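Local structure of 4-hydroxyphenylpyruvate dioxygenase (Pseudomonas putida, 5HMQ) at residues C[422-425]-C[426-430]; C[505-508]-C[509-513]; C[563-566]-C[567-571]; C[378-381]-C[382-386]. The protein catalyses the metal-dependent dehydration of 3-dehydroshikimate to protocatechuate, as a homodimer whose chains fuse a sugar phosphate isomerase-like domain to a hydroxyphenylpyruvate dioxygenase-like domain. All blocks are in the same frame, centred on the assembly; numbering follows the deposited sequence.

Contact 1: C[422-425]-C[426-430]; sequences TLYD and TDFSL
Y424 and F428 meet where a single helical turn, 424-427, runs into a short, weakly bonded edge strand at about 428-430. This is an outermost strand of the mixed sheet that includes strands 323-328 and 333-338, in the HPPD N-terminal-like part. The two rings approach each other near Y424 CD1. F428 CE1 lies near the plane of the Y424 ring, at its edge, 4.3 Å from Y424 CD1, and the rings do not stack. Y424 O lies in the plane of the F428 ring, at the edge of that ring. The same oxygen accepts the backbone bond from F428 N, which closes the helical turn at 3.0 Å.

L430 comes back toward the turn from the strand. Its CD1 methyl touches Y424 CB at 4.0 Å and D425 OD1 at 3.6 Å. The side chains of L430 and D425 cross at about a right angle.

Y424 also reaches out of the turn. Its hydroxyl is hydrogen-bonded to E299, and its ring packs on L335. F428 makes an edge-to-face pair with H328, so both aromatics tie the turn to the sheet.

The start of the turn is capped by T422, whose OG1 accepts from Y424 N at 2.7 Å. T426 has OG1 between its backbone N and carbonyl carbon (chi1 46°). From there the hydroxyl donates to L423 O at 2.7 Å, from above the carbonyl plane.

Contact 2: C[505-508]-C[509-513]; sequences RNTA and IAHAL
A508 and I509 bury the most surface in this contact, followed by T507. All three lie in the short helix 505-510, which ends in a Schellman motif. A512 has positive phi and is its C-prime residue. L513 N donates to A508 O at 2.9 Å, and A512 N donates to I509 O at 2.9 Å. The first of these bonds runs nearly along the C=O axis. The turn brings L513 back over A508, so that L513 CD1 lies 3.7 Å from A508 CA.

I509 sends its longer branch back along the helix. CG1 sits beside the backbone N (chi1 -56°), 3.4 Å from R505 O. CD1 then reaches N506 OD1 at 3.8 Å. The I509 and N506 side chains lie side by side and point the same way.

T507 also runs alongside a partner, the H511 side chain. With OG1 beside the backbone N (chi1 -68°), the methyl CG2 is the branch turned to the imidazole. It lies oblique to the ring, in an unusually tight contact whose exact closeness is doubtful. The backbone joins the same two residues, with H511 N donating to T507 O at 2.8 Å.

The helix follows strand 496-501 and precedes strand 520-528 in the second VOC region. The second subunit lies against it. R505 makes a salt bridge to D456 of that subunit, N506 packs on its I501, and I509 packs on its K484. The helix is thus part of the dimer interface, next to strands 484-489 and 496-501 of the partner.

Contact 3: C[563-566]-C[567-571]; sequences DDEF and LSELA
With chi1 at -177° the F566 ring swings out opposite its own amide nitrogen, while L570 keeps CG beside its N (chi1 -63°). These torsions bring the two side chains together one turn apart in helix 564-572. L570 CD1 comes within 3.5 Å of F566 CE2, and L570 CG lies over one face of the ring. The pair also shares a backbone bond, L570 N to F566 O, at 3.2 Å. Both residues pack on F587 of strand 585-590. L570 also meets Y553, so this side of the helix packs on strand 585-590 and helix 550-559 of the VOC 2 fold.

The N-cap is D563, whose OD1 accepts a weak bond from E565 N at 3.3 Å.

The outer side is acidic. E565 and E569 cross obliquely, their carboxylate planes 47° apart. E565 OE2 and E569 OE2 are 4.2 Å from each other. Both residues touch a crystal neighbour, which may affect their positions. E569 also lies against F532 of helix 531-541.

S568 turns its hydroxyl back to the preceding turn. OG donates to E565 O at 3.2 Å, from above the carbonyl plane.

Contact 4: C[378-381]-C[382-386]; sequences LKRA and TAFRG
L378 O is gripped twice by T382. The backbone N and the hydroxyl OG1 each donate to it at 3.0 Å, and they reach it from opposite faces of the carbonyl plane. OG1 gets there because it sits beside the T382 backbone N (chi1 -57°). This fixes the rotation of the threonine side chain.

The larger side-chain meeting is between R380 and F384, one turn apart. They lie side by side and point the same way. The R380 chain bends at chi3 (-98°), which sets the guanidinium against the CE2 side of the ring. F384 CE2 lies over one face of the guanidinium, offset toward its rim and 3.5 Å from R380 NH1. The two planes are 46° apart, so this is a tilted contact and not a parallel stack. Nearer the backbone, R380 CG lies in the plane of the F384 ring, at its edge.

Helix 374-383 ends here in a Schellman motif with R385, of positive phi, as its C-prime residue. G386 N donates to A381 O, and R385 N donates to T382 O, both at 2.8 Å.

F384 packs on helix 252-276 and on L465 of helix 455-465, and pairs edge-to-face with F287. R380 makes a salt bridge to E268 and donates from NE to P290 O, while F384 covers part of one guanidinium face. The salt bridge and the bond to P290 O satisfy the charged group in its buried setting and probably limit its rotation.

Overall arrangement
Along the chain the order is contact 4, contact 1, contact 2, contact 3. All are local contacts at helical turns or helix ends in the dioxygenase-like part, contact 1 running on into a short strand. None touches another. Contacts 4 and 1 share the HPPD N-terminal-like range, with centres about 29 Å apart. Contacts 2 and 3 lie in the VOC 2 range, about 42 Å between centres. Contact 4 meets helix 252-276, which follows the last barrel strand, 238-240, and helix 455-465 of VOC 2. It thus sits where barrel-side and dioxygenase-like parts join. Contact 2 helps form the dimer interface. Contacts 1 and 3 lie farther from the chain centre. All four are away from the metal sites.

Contact 1: C[422-425]-C[426-430]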
ATOM      1  N   THR C 422     -36.356  10.313 -21.087  1.00 88.94           N
ATOM      2  CA  THR C 422     -35.297   9.784 -20.222  1.00 85.42           C
ATOM      3  C   THR C 422     -33.901   9.839 -20.826  1.00 84.47           C
ATOM      4  O   THR C 422     -33.603  10.674 -21.673  1.00 84.69           O
ATOM      5  CB  THR C 422     -35.594   8.324 -19.853  1.00 82.39           C
ATOM      6  OG1 THR C 422     -35.108   7.460 -20.886  1.00 80.28           O
ATOM      7  CG2 THR C 422     -37.107   8.099 -19.677  1.00 80.54           C
ATOM      8  N   LEU C 423     -33.028   8.950 -20.354  1.00 78.46           N
ATOM      9  CA  LEU C 423     -31.732   8.693 -20.973  1.00 76.67           C
ATOM     10  C   LEU C 423     -31.751   7.444 -21.838  1.00 77.38           C
ATOM     11  O   LEU C 423     -30.951   7.328 -22.774  1.00 79.63           O
ATOM     12  CB  LEU C 423     -30.651   8.552 -19.888  1.00 74.88           C
ATOM     13  CG  LEU C 423     -29.223   8.091 -20.185  1.00 73.67           C
ATOM     14  CD1 LEU C 423     -28.253   8.734 -19.194  1.00 73.65           C
ATOM     15  CD2 LEU C 423     -29.088   6.562 -20.131  1.00 70.91           C
ATOM     16  N   TYR C 424     -32.660   6.514 -21.541  1.00 71.73           N
ATOM     17  CA  TYR C 424     -32.678   5.226 -22.222  1.00 71.00           C
ATOM     18  C   TYR C 424     -33.458   5.290 -23.530  1.00 72.63           C
ATOM     19  O   TYR C 424     -33.065   4.656 -24.515  1.00 70.89           O
ATOM     20  CB  TYR C 424     -33.262   4.165 -21.290  1.00 67.22           C
ATOM     21  CG  TYR C 424     -32.673   4.203 -19.895  1.00 66.52           C
ATOM     22  CD1 TYR C 424     -31.415   3.674 -19.636  1.00 65.39           C
ATOM     23  CD2 TYR C 424     -33.372   4.776 -18.839  1.00 66.41           C
ATOM     24  CE1 TYR C 424     -30.872   3.708 -18.365  1.00 63.78           C
ATOM     25  CE2 TYR C 424     -32.837   4.815 -17.565  1.00 64.95           C
ATOM     26  CZ  TYR C 424     -31.588   4.279 -17.333  1.00 64.94           C
ATOM     27  OH  TYR C 424     -31.054   4.315 -16.065  1.00 65.84           O
ATOM     28  N   ASP C 425     -34.555   6.053 -23.566  1.00 80.71           N
ATOM     29  CA  ASP C 425     -35.307   6.190 -24.809  1.00 82.41           C
ATOM     30  C   ASP C 425     -34.483   6.843 -25.908  1.00 79.30           C
ATOM     31  O   ASP C 425     -34.821   6.701 -27.086  1.00 77.78           O
ATOM     32  CB  ASP C 425     -36.584   7.010 -24.599  1.00 83.96           C
ATOM     33  CG  ASP C 425     -37.571   6.336 -23.673  1.00 84.99           C
ATOM     34  OD1 ASP C 425     -38.322   5.455 -24.140  1.00 86.02           O
ATOM     35  OD2 ASP C 425     -37.608   6.702 -22.479  1.00 84.17           O
ATOM     36  N   THR C 426     -33.417   7.558 -25.555  1.00 79.93           N
ATOM     37  CA  THR C 426     -32.629   8.266 -26.554  1.00 79.65           C
ATOM     38  C   THR C 426     -31.541   7.397 -27.175  1.00 79.03           C
ATOM     39  O   THR C 426     -31.345   7.440 -28.395  1.00 76.09           O
ATOM     40  CB  THR C 426     -32.004   9.523 -25.938  1.00 80.83           C
ATOM     41  OG1 THR C 426     -31.432   9.202 -24.661  1.00 82.98           O
ATOM     42  CG2 THR C 426     -33.052  10.612 -25.762  1.00 80.13           C
ATOM     43  N   ASP C 427     -30.813   6.619 -26.368  1.00 75.67           N
ATOM     44  CA  ASP C 427     -29.686   5.859 -26.899  1.00 76.22           C
ATOM     45  C   ASP C 427     -29.989   4.386 -27.115  1.00 74.90           C
ATOM     46  O   ASP C 427     -29.208   3.705 -27.788  1.00 74.43           O
ATOM     47  CB  ASP C 427     -28.478   5.965 -25.969  1.00 78.72           C
ATOM     48  CG  ASP C 427     -28.326   7.357 -25.375  1.00 82.60           C
ATOM     49  OD1 ASP C 427     -28.044   7.447 -24.164  1.00 84.32           O
ATOM     50  OD2 ASP C 427     -28.401   8.355 -26.124  1.00 84.59           O
ATOM     51  N   PHE C 428     -31.098   3.884 -26.586  1.00 73.49           N
ATOM     52  CA  PHE C 428     -31.456   2.480 -26.700  1.00 71.47           C
ATOM     53  C   PHE C 428     -32.712   2.314 -27.544  1.00 71.32           C
ATOM     54  O   PHE C 428     -33.471   3.260 -27.773  1.00 69.09           O
ATOM     55  CB  PHE C 428     -31.681   1.856 -25.317  1.00 68.38           C
ATOM     56  CG  PHE C 428     -30.443   1.795 -24.463  1.00 67.39           C
ATOM     57  CD1 PHE C 428     -30.022   2.904 -23.747  1.00 69.57           C
ATOM     58  CD2 PHE C 428     -29.710   0.625 -24.367  1.00 67.96           C
ATOM     59  CE1 PHE C 428     -28.887   2.849 -22.959  1.00 67.29           C
ATOM     60  CE2 PHE C 428     -28.577   0.563 -23.581  1.00 67.91           C
ATOM     61  CZ  PHE C 428     -28.164   1.677 -22.876  1.00 65.57           C
ATOM     62  N   SER C 429     -32.938   1.080 -27.975  1.00 73.50           N
ATOM     63  CA  SER C 429     -34.120   0.708 -28.743  1.00 72.75           C
ATOM     64  C   SER C 429     -34.881  -0.235 -27.821  1.00 71.41           C
ATOM     65  O   SER C 429     -34.723  -1.457 -27.871  1.00 70.00           O
ATOM     66  CB  SER C 429     -33.765   0.056 -30.077  1.00 74.09           C
ATOM     67  OG  SER C 429     -33.526   1.035 -31.073  1.00 76.60           O
ATOM     68  N   LEU C 430     -35.702   0.366 -26.968  1.00 72.20           N
ATOM     69  CA  LEU C 430     -36.328  -0.341 -25.865  1.00 74.59           C
ATOM     70  C   LEU C 430     -37.455  -1.233 -26.371  1.00 77.81           C
ATOM     71  O   LEU C 430     -38.282  -0.809 -27.183  1.00 76.37           O
ATOM     72  CB  LEU C 430     -36.847   0.671 -24.841  1.00 72.93           C
ATOM     73  CG  LEU C 430     -35.776   1.440 -24.057  1.00 72.91           C
ATOM     74  CD1 LEU C 430     -36.397   2.549 -23.238  1.00 71.65           C
ATOM     75  CD2 LEU C 430     -35.011   0.514 -23.139  1.00 73.47           C
TER

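Contact 2: C[505-508]-C[509-513]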
ATOM      1  N   ARG C 505      -2.199  -8.992  -2.816  1.00 61.83           N
ATOM      2  CA  ARG C 505      -1.687  -9.958  -3.783  1.00 58.28           C
ATOM      3  C   ARG C 505      -0.655 -10.890  -3.144  1.00 58.25           C
ATOM      4  O   ARG C 505      -0.609 -12.081  -3.465  1.00 58.03           O
ATOM      5  CB  ARG C 505      -1.108  -9.241  -5.001  1.00 57.25           C
ATOM      6  CG  ARG C 505      -0.099  -8.153  -4.707  1.00 62.32           C
ATOM      7  CD  ARG C 505       0.367  -7.515  -6.008  1.00 64.63           C
ATOM      8  NE  ARG C 505       1.683  -6.897  -5.881  1.00 68.15           N
ATOM      9  CZ  ARG C 505       2.486  -6.630  -6.906  1.00 70.13           C
ATOM     10  NH1 ARG C 505       2.113  -6.935  -8.143  1.00 68.40           N
ATOM     11  NH2 ARG C 505       3.670  -6.067  -6.697  1.00 72.29           N
ATOM     12  N   ASN C 506       0.172 -10.369  -2.226  1.00 59.83           N
ATOM     13  CA  ASN C 506       1.267 -11.152  -1.646  1.00 61.07           C
ATOM     14  C   ASN C 506       0.807 -12.273  -0.711  1.00 63.57           C
ATOM     15  O   ASN C 506       1.572 -13.215  -0.473  1.00 63.16           O
ATOM     16  CB  ASN C 506       2.228 -10.221  -0.902  1.00 61.15           C
ATOM     17  CG  ASN C 506       3.272  -9.603  -1.824  1.00 63.03           C
ATOM     18  OD1 ASN C 506       3.246  -9.812  -3.037  1.00 63.34           O
ATOM     19  ND2 ASN C 506       4.189  -8.832  -1.252  1.00 64.77           N
ATOM     20  N   THR C 507      -0.414 -12.192  -0.174  1.00 67.81           N
ATOM     21  CA  THR C 507      -1.009 -13.288   0.588  1.00 67.59           C
ATOM     22  C   THR C 507      -1.585 -14.354  -0.331  1.00 64.88           C
ATOM     23  O   THR C 507      -1.532 -15.548  -0.008  1.00 68.12           O
ATOM     24  CB  THR C 507      -2.085 -12.731   1.534  1.00 66.69           C
ATOM     25  OG1 THR C 507      -1.471 -11.943   2.560  1.00 65.16           O
ATOM     26  CG2 THR C 507      -2.945 -13.812   2.142  1.00 66.07           C
ATOM     27  N   ALA C 508      -2.127 -13.947  -1.480  1.00 63.63           N
ATOM     28  CA  ALA C 508      -2.537 -14.925  -2.479  1.00 64.43           C
ATOM     29  C   ALA C 508      -1.344 -15.730  -2.972  1.00 65.40           C
ATOM     30  O   ALA C 508      -1.481 -16.917  -3.289  1.00 66.88           O
ATOM     31  CB  ALA C 508      -3.229 -14.223  -3.647  1.00 63.66           C
ATOM     32  N   ILE C 509      -0.167 -15.106  -3.034  1.00 63.06           N
ATOM     33  CA  ILE C 509       1.044 -15.841  -3.379  1.00 63.58           C
ATOM     34  C   ILE C 509       1.478 -16.707  -2.206  1.00 67.27           C
ATOM     35  O   ILE C 509       1.804 -17.889  -2.368  1.00 68.76           O
ATOM     36  CB  ILE C 509       2.164 -14.871  -3.799  1.00 61.97           C
ATOM     37  CG1 ILE C 509       1.714 -13.984  -4.959  1.00 61.51           C
ATOM     38  CG2 ILE C 509       3.418 -15.638  -4.173  1.00 60.13           C
ATOM     39  CD1 ILE C 509       2.692 -12.875  -5.281  1.00 59.48           C
ATOM     40  N   ALA C 510       1.490 -16.122  -1.004  1.00 70.50           N
ATOM     41  CA  ALA C 510       1.992 -16.826   0.172  1.00 69.54           C
ATOM     42  C   ALA C 510       1.164 -18.059   0.505  1.00 72.14           C
ATOM     43  O   ALA C 510       1.719 -19.091   0.893  1.00 74.21           O
ATOM     44  CB  ALA C 510       2.046 -15.881   1.367  1.00 67.08           C
ATOM     45  N   HIS C 511      -0.155 -17.988   0.349  1.00 74.65           N
ATOM     46  CA  HIS C 511      -0.984 -19.163   0.563  1.00 75.28           C
ATOM     47  C   HIS C 511      -1.215 -19.948  -0.720  1.00 77.93           C
ATOM     48  O   HIS C 511      -2.199 -20.694  -0.809  1.00 78.02           O
ATOM     49  CB  HIS C 511      -2.337 -18.804   1.157  1.00 75.05           C
ATOM     50  CG  HIS C 511      -2.261 -17.940   2.388  1.00 77.14           C
ATOM     51  ND1 HIS C 511      -1.420 -18.222   3.460  1.00 77.39           N
ATOM     52  CD2 HIS C 511      -3.003 -16.864   2.757  1.00 79.55           C
ATOM     53  CE1 HIS C 511      -1.593 -17.309   4.399  1.00 79.13           C
ATOM     54  NE2 HIS C 511      -2.547 -16.480   3.998  1.00 80.69           N
ATOM     55  N   ALA C 512      -0.335 -19.796  -1.710  1.00 78.59           N
ATOM     56  CA  ALA C 512      -0.374 -20.563  -2.946  1.00 78.77           C
ATOM     57  C   ALA C 512      -1.758 -20.666  -3.571  1.00 78.32           C
ATOM     58  O   ALA C 512      -2.113 -21.722  -4.107  1.00 79.23           O
ATOM     59  CB  ALA C 512       0.190 -21.966  -2.711  1.00 78.61           C
ATOM     60  N   LEU C 513      -2.555 -19.598  -3.521  1.00 78.52           N
ATOM     61  CA  LEU C 513      -3.870 -19.629  -4.154  1.00 77.50           C
ATOM     62  C   LEU C 513      -3.685 -19.641  -5.672  1.00 78.41           C
ATOM     63  O   LEU C 513      -2.568 -19.691  -6.184  1.00 79.86           O
ATOM     64  CB  LEU C 513      -4.705 -18.409  -3.750  1.00 75.53           C
ATOM     65  CG  LEU C 513      -5.411 -18.152  -2.425  1.00 71.79           C
ATOM     66  CD1 LEU C 513      -4.426 -17.846  -1.339  1.00 67.56           C
ATOM     67  CD2 LEU C 513      -6.357 -16.972  -2.613  1.00 72.66           C
TER

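Contact 3: C[563-566]-C[567-571]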
ATOM      1  N   ASP C 563     -42.818 -19.011  15.689  1.00 77.14           N
ATOM      2  CA  ASP C 563     -43.711 -20.049  15.188  1.00 79.46           C
ATOM      3  C   ASP C 563     -42.916 -21.191  14.568  1.00 82.36           C
ATOM      4  O   ASP C 563     -42.042 -20.970  13.724  1.00 84.26           O
ATOM      5  CB  ASP C 563     -44.679 -19.453  14.164  1.00 79.96           C
ATOM      6  CG  ASP C 563     -45.532 -20.505  13.483  1.00 82.33           C
ATOM      7  OD1 ASP C 563     -45.939 -21.476  14.158  1.00 83.94           O
ATOM      8  OD2 ASP C 563     -45.795 -20.361  12.271  1.00 82.87           O
ATOM      9  N   ASP C 564     -43.224 -22.418  14.998  1.00 82.11           N
ATOM     10  CA  ASP C 564     -42.486 -23.583  14.519  1.00 83.51           C
ATOM     11  C   ASP C 564     -42.691 -23.789  13.023  1.00 81.92           C
ATOM     12  O   ASP C 564     -41.757 -24.168  12.305  1.00 83.75           O
ATOM     13  CB  ASP C 564     -42.919 -24.826  15.298  1.00 85.83           C
ATOM     14  CG  ASP C 564     -41.888 -25.938  15.250  1.00 88.47           C
ATOM     15  OD1 ASP C 564     -40.990 -25.892  14.382  1.00 89.25           O
ATOM     16  OD2 ASP C 564     -41.979 -26.863  16.085  1.00 89.36           O
ATOM     17  N   GLU C 565     -43.908 -23.543  12.535  1.00 78.48           N
ATOM     18  CA  GLU C 565     -44.179 -23.673  11.108  1.00 78.10           C
ATOM     19  C   GLU C 565     -43.434 -22.620  10.296  1.00 78.84           C
ATOM     20  O   GLU C 565     -43.101 -22.857   9.128  1.00 78.12           O
ATOM     21  CB  GLU C 565     -45.686 -23.583  10.864  1.00 78.63           C
ATOM     22  CG  GLU C 565     -46.113 -23.691   9.413  1.00 80.19           C
ATOM     23  CD  GLU C 565     -47.619 -23.752   9.264  1.00 81.48           C
ATOM     24  OE1 GLU C 565     -48.267 -24.447  10.075  1.00 81.88           O
ATOM     25  OE2 GLU C 565     -48.156 -23.099   8.345  1.00 81.37           O
ATOM     26  N   PHE C 566     -43.154 -21.460  10.897  1.00 76.07           N
ATOM     27  CA  PHE C 566     -42.439 -20.402  10.189  1.00 72.72           C
ATOM     28  C   PHE C 566     -40.955 -20.702  10.034  1.00 72.46           C
ATOM     29  O   PHE C 566     -40.394 -20.495   8.956  1.00 74.17           O
ATOM     30  CB  PHE C 566     -42.626 -19.068  10.912  1.00 71.94           C
ATOM     31  CG  PHE C 566     -41.989 -17.904  10.205  1.00 71.03           C
ATOM     32  CD1 PHE C 566     -42.496 -17.435   9.006  1.00 69.59           C
ATOM     33  CD2 PHE C 566     -40.871 -17.283  10.745  1.00 70.01           C
ATOM     34  CE1 PHE C 566     -41.899 -16.367   8.356  1.00 69.28           C
ATOM     35  CE2 PHE C 566     -40.273 -16.214  10.103  1.00 69.25           C
ATOM     36  CZ  PHE C 566     -40.786 -15.756   8.908  1.00 68.33           C
ATOM     37  N   LEU C 567     -40.307 -21.202  11.089  1.00 71.05           N
ATOM     38  CA  LEU C 567     -38.864 -21.393  11.026  1.00 70.77           C
ATOM     39  C   LEU C 567     -38.499 -22.523  10.075  1.00 74.14           C
ATOM     40  O   LEU C 567     -37.467 -22.452   9.395  1.00 76.75           O
ATOM     41  CB  LEU C 567     -38.299 -21.695  12.424  1.00 70.30           C
ATOM     42  CG  LEU C 567     -36.808 -22.048  12.571  1.00 73.13           C
ATOM     43  CD1 LEU C 567     -36.308 -21.574  13.943  1.00 74.31           C
ATOM     44  CD2 LEU C 567     -36.424 -23.529  12.322  1.00 73.83           C
ATOM     45  N   SER C 568     -39.337 -23.556   9.989  1.00 72.76           N
ATOM     46  CA  SER C 568     -39.071 -24.634   9.048  1.00 72.63           C
ATOM     47  C   SER C 568     -39.185 -24.166   7.609  1.00 70.00           C
ATOM     48  O   SER C 568     -38.567 -24.765   6.723  1.00 66.94           O
ATOM     49  CB  SER C 568     -40.024 -25.802   9.300  1.00 70.62           C
ATOM     50  OG  SER C 568     -41.332 -25.509   8.841  1.00 71.24           O
ATOM     51  N   GLU C 569     -39.953 -23.106   7.356  1.00 65.28           N
ATOM     52  CA  GLU C 569     -39.973 -22.513   6.025  1.00 67.97           C
ATOM     53  C   GLU C 569     -38.668 -21.781   5.736  1.00 67.94           C
ATOM     54  O   GLU C 569     -38.107 -21.919   4.644  1.00 63.84           O
ATOM     55  CB  GLU C 569     -41.171 -21.577   5.889  1.00 68.87           C
ATOM     56  CG  GLU C 569     -42.504 -22.301   5.808  1.00 70.80           C
ATOM     57  CD  GLU C 569     -43.692 -21.361   5.878  1.00 74.91           C
ATOM     58  OE1 GLU C 569     -43.504 -20.143   5.682  1.00 74.61           O
ATOM     59  OE2 GLU C 569     -44.817 -21.846   6.131  1.00 76.83           O
ATOM     60  N   LEU C 570     -38.170 -21.005   6.706  1.00 67.14           N
ATOM     61  CA  LEU C 570     -36.880 -20.350   6.538  1.00 65.13           C
ATOM     62  C   LEU C 570     -35.783 -21.363   6.250  1.00 63.25           C
ATOM     63  O   LEU C 570     -34.917 -21.129   5.403  1.00 63.03           O
ATOM     64  CB  LEU C 570     -36.539 -19.533   7.787  1.00 63.19           C
ATOM     65  CG  LEU C 570     -37.499 -18.384   8.098  1.00 63.58           C
ATOM     66  CD1 LEU C 570     -37.328 -17.954   9.543  1.00 63.70           C
ATOM     67  CD2 LEU C 570     -37.220 -17.209   7.161  1.00 61.64           C
ATOM     68  N   ALA C 571     -35.802 -22.497   6.949  1.00 64.54           N
ATOM     69  CA  ALA C 571     -34.791 -23.523   6.715  1.00 65.77           C
ATOM     70  C   ALA C 571     -34.939 -24.124   5.321  1.00 66.16           C
ATOM     71  O   ALA C 571     -33.942 -24.445   4.664  1.00 69.17           O
ATOM     72  CB  ALA C 571     -34.890 -24.610   7.789  1.00 65.78           C
TER

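Contact 4: C[378-381]-C[382-386]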
ATOM      1  N   LEU C 378     -21.779  18.631  -9.449  1.00 49.02           N
ATOM      2  CA  LEU C 378     -20.564  18.783 -10.241  1.00 51.61           C
ATOM      3  C   LEU C 378     -19.657  19.864  -9.670  1.00 54.16           C
ATOM      4  O   LEU C 378     -18.435  19.681  -9.597  1.00 54.46           O
ATOM      5  CB  LEU C 378     -20.918  19.101 -11.693  1.00 50.22           C
ATOM      6  CG  LEU C 378     -19.710  19.387 -12.587  1.00 48.51           C
ATOM      7  CD1 LEU C 378     -18.832  18.153 -12.684  1.00 47.88           C
ATOM      8  CD2 LEU C 378     -20.149  19.848 -13.968  1.00 48.46           C
ATOM      9  N   LYS C 379     -20.231  20.992  -9.249  1.00 49.96           N
ATOM     10  CA  LYS C 379     -19.401  22.086  -8.760  1.00 51.53           C
ATOM     11  C   LYS C 379     -18.766  21.747  -7.417  1.00 52.49           C
ATOM     12  O   LYS C 379     -17.626  22.148  -7.156  1.00 50.72           O
ATOM     13  CB  LYS C 379     -20.222  23.371  -8.664  1.00 54.20           C
ATOM     14  CG  LYS C 379     -20.492  24.017 -10.014  1.00 54.35           C
ATOM     15  CD  LYS C 379     -21.435  25.202  -9.899  1.00 54.11           C
ATOM     16  CE  LYS C 379     -21.844  25.706 -11.274  1.00 56.54           C
ATOM     17  NZ  LYS C 379     -22.871  26.782 -11.189  1.00 59.63           N
ATOM     18  N   ARG C 380     -19.475  21.006  -6.563  1.00 48.59           N
ATOM     19  CA  ARG C 380     -18.888  20.589  -5.295  1.00 49.70           C
ATOM     20  C   ARG C 380     -17.749  19.599  -5.507  1.00 48.60           C
ATOM     21  O   ARG C 380     -16.698  19.710  -4.864  1.00 51.17           O
ATOM     22  CB  ARG C 380     -19.956  19.979  -4.388  1.00 49.70           C
ATOM     23  CG  ARG C 380     -19.362  19.219  -3.217  1.00 49.41           C
ATOM     24  CD  ARG C 380     -20.420  18.712  -2.269  1.00 48.40           C
ATOM     25  NE  ARG C 380     -20.570  19.603  -1.129  1.00 52.97           N
ATOM     26  CZ  ARG C 380     -20.068  19.358   0.075  1.00 50.36           C
ATOM     27  NH1 ARG C 380     -19.385  18.244   0.297  1.00 49.02           N
ATOM     28  NH2 ARG C 380     -20.252  20.226   1.057  1.00 52.83           N
ATOM     29  N   ALA C 381     -17.939  18.622  -6.398  1.00 48.85           N
ATOM     30  CA  ALA C 381     -16.872  17.668  -6.682  1.00 48.93           C
ATOM     31  C   ALA C 381     -15.636  18.375  -7.226  1.00 50.17           C
ATOM     32  O   ALA C 381     -14.504  18.005  -6.897  1.00 48.52           O
ATOM     33  CB  ALA C 381     -17.364  16.603  -7.662  1.00 48.83           C
ATOM     34  N   THR C 382     -15.839  19.393  -8.066  1.00 50.66           N
ATOM     35  CA  THR C 382     -14.717  20.181  -8.564  1.00 49.69           C
ATOM     36  C   THR C 382     -14.087  21.013  -7.452  1.00 49.33           C
ATOM     37  O   THR C 382     -12.860  21.151  -7.393  1.00 48.22           O
ATOM     38  CB  THR C 382     -15.178  21.077  -9.715  1.00 50.48           C
ATOM     39  OG1 THR C 382     -15.752  20.269 -10.752  1.00 48.39           O
ATOM     40  CG2 THR C 382     -14.007  21.870 -10.280  1.00 48.45           C
ATOM     41  N   ALA C 383     -14.910  21.577  -6.562  1.00 49.00           N
ATOM     42  CA  ALA C 383     -14.375  22.389  -5.472  1.00 48.19           C
ATOM     43  C   ALA C 383     -13.471  21.574  -4.558  1.00 50.32           C
ATOM     44  O   ALA C 383     -12.480  22.099  -4.037  1.00 52.30           O
ATOM     45  CB  ALA C 383     -15.515  23.016  -4.669  1.00 47.02           C
ATOM     46  N   PHE C 384     -13.789  20.296  -4.351  1.00 48.88           N
ATOM     47  CA  PHE C 384     -12.925  19.403  -3.596  1.00 47.59           C
ATOM     48  C   PHE C 384     -11.902  18.711  -4.486  1.00 46.33           C
ATOM     49  O   PHE C 384     -11.302  17.712  -4.072  1.00 47.69           O
ATOM     50  CB  PHE C 384     -13.759  18.376  -2.830  1.00 46.49           C
ATOM     51  CG  PHE C 384     -14.414  18.931  -1.598  1.00 45.36           C
ATOM     52  CD1 PHE C 384     -13.673  19.149  -0.448  1.00 48.36           C
ATOM     53  CD2 PHE C 384     -15.764  19.235  -1.587  1.00 45.22           C
ATOM     54  CE1 PHE C 384     -14.267  19.662   0.691  1.00 49.98           C
ATOM     55  CE2 PHE C 384     -16.364  19.746  -0.452  1.00 45.91           C
ATOM     56  CZ  PHE C 384     -15.615  19.961   0.688  1.00 46.18           C
ATOM     57  N   ARG C 385     -11.708  19.224  -5.702  1.00 47.43           N
ATOM     58  CA  ARG C 385     -10.606  18.836  -6.581  1.00 48.08           C
ATOM     59  C   ARG C 385     -10.714  17.384  -7.040  1.00 50.95           C
ATOM     60  O   ARG C 385      -9.708  16.691  -7.193  1.00 50.58           O
ATOM     61  CB  ARG C 385      -9.259  19.105  -5.913  1.00 51.71           C
ATOM     62  CG  ARG C 385      -9.115  20.556  -5.503  1.00 54.73           C
ATOM     63  CD  ARG C 385      -8.001  20.772  -4.507  1.00 56.75           C
ATOM     64  NE  ARG C 385      -7.975  22.164  -4.067  1.00 60.69           N
ATOM     65  CZ  ARG C 385      -6.969  23.001  -4.289  1.00 59.88           C
ATOM     66  NH1 ARG C 385      -5.897  22.592  -4.954  1.00 58.75           N
ATOM     67  NH2 ARG C 385      -7.038  24.252  -3.850  1.00 59.51           N
ATOM     68  N   GLY C 386     -11.937  16.922  -7.269  1.00 50.09           N
ATOM     69  CA  GLY C 386     -12.114  15.704  -8.023  1.00 48.07           C
ATOM     70  C   GLY C 386     -11.936  15.988  -9.497  1.00 46.85           C
ATOM     71  O   GLY C 386     -11.913  17.138  -9.929  1.00 50.96           O
TER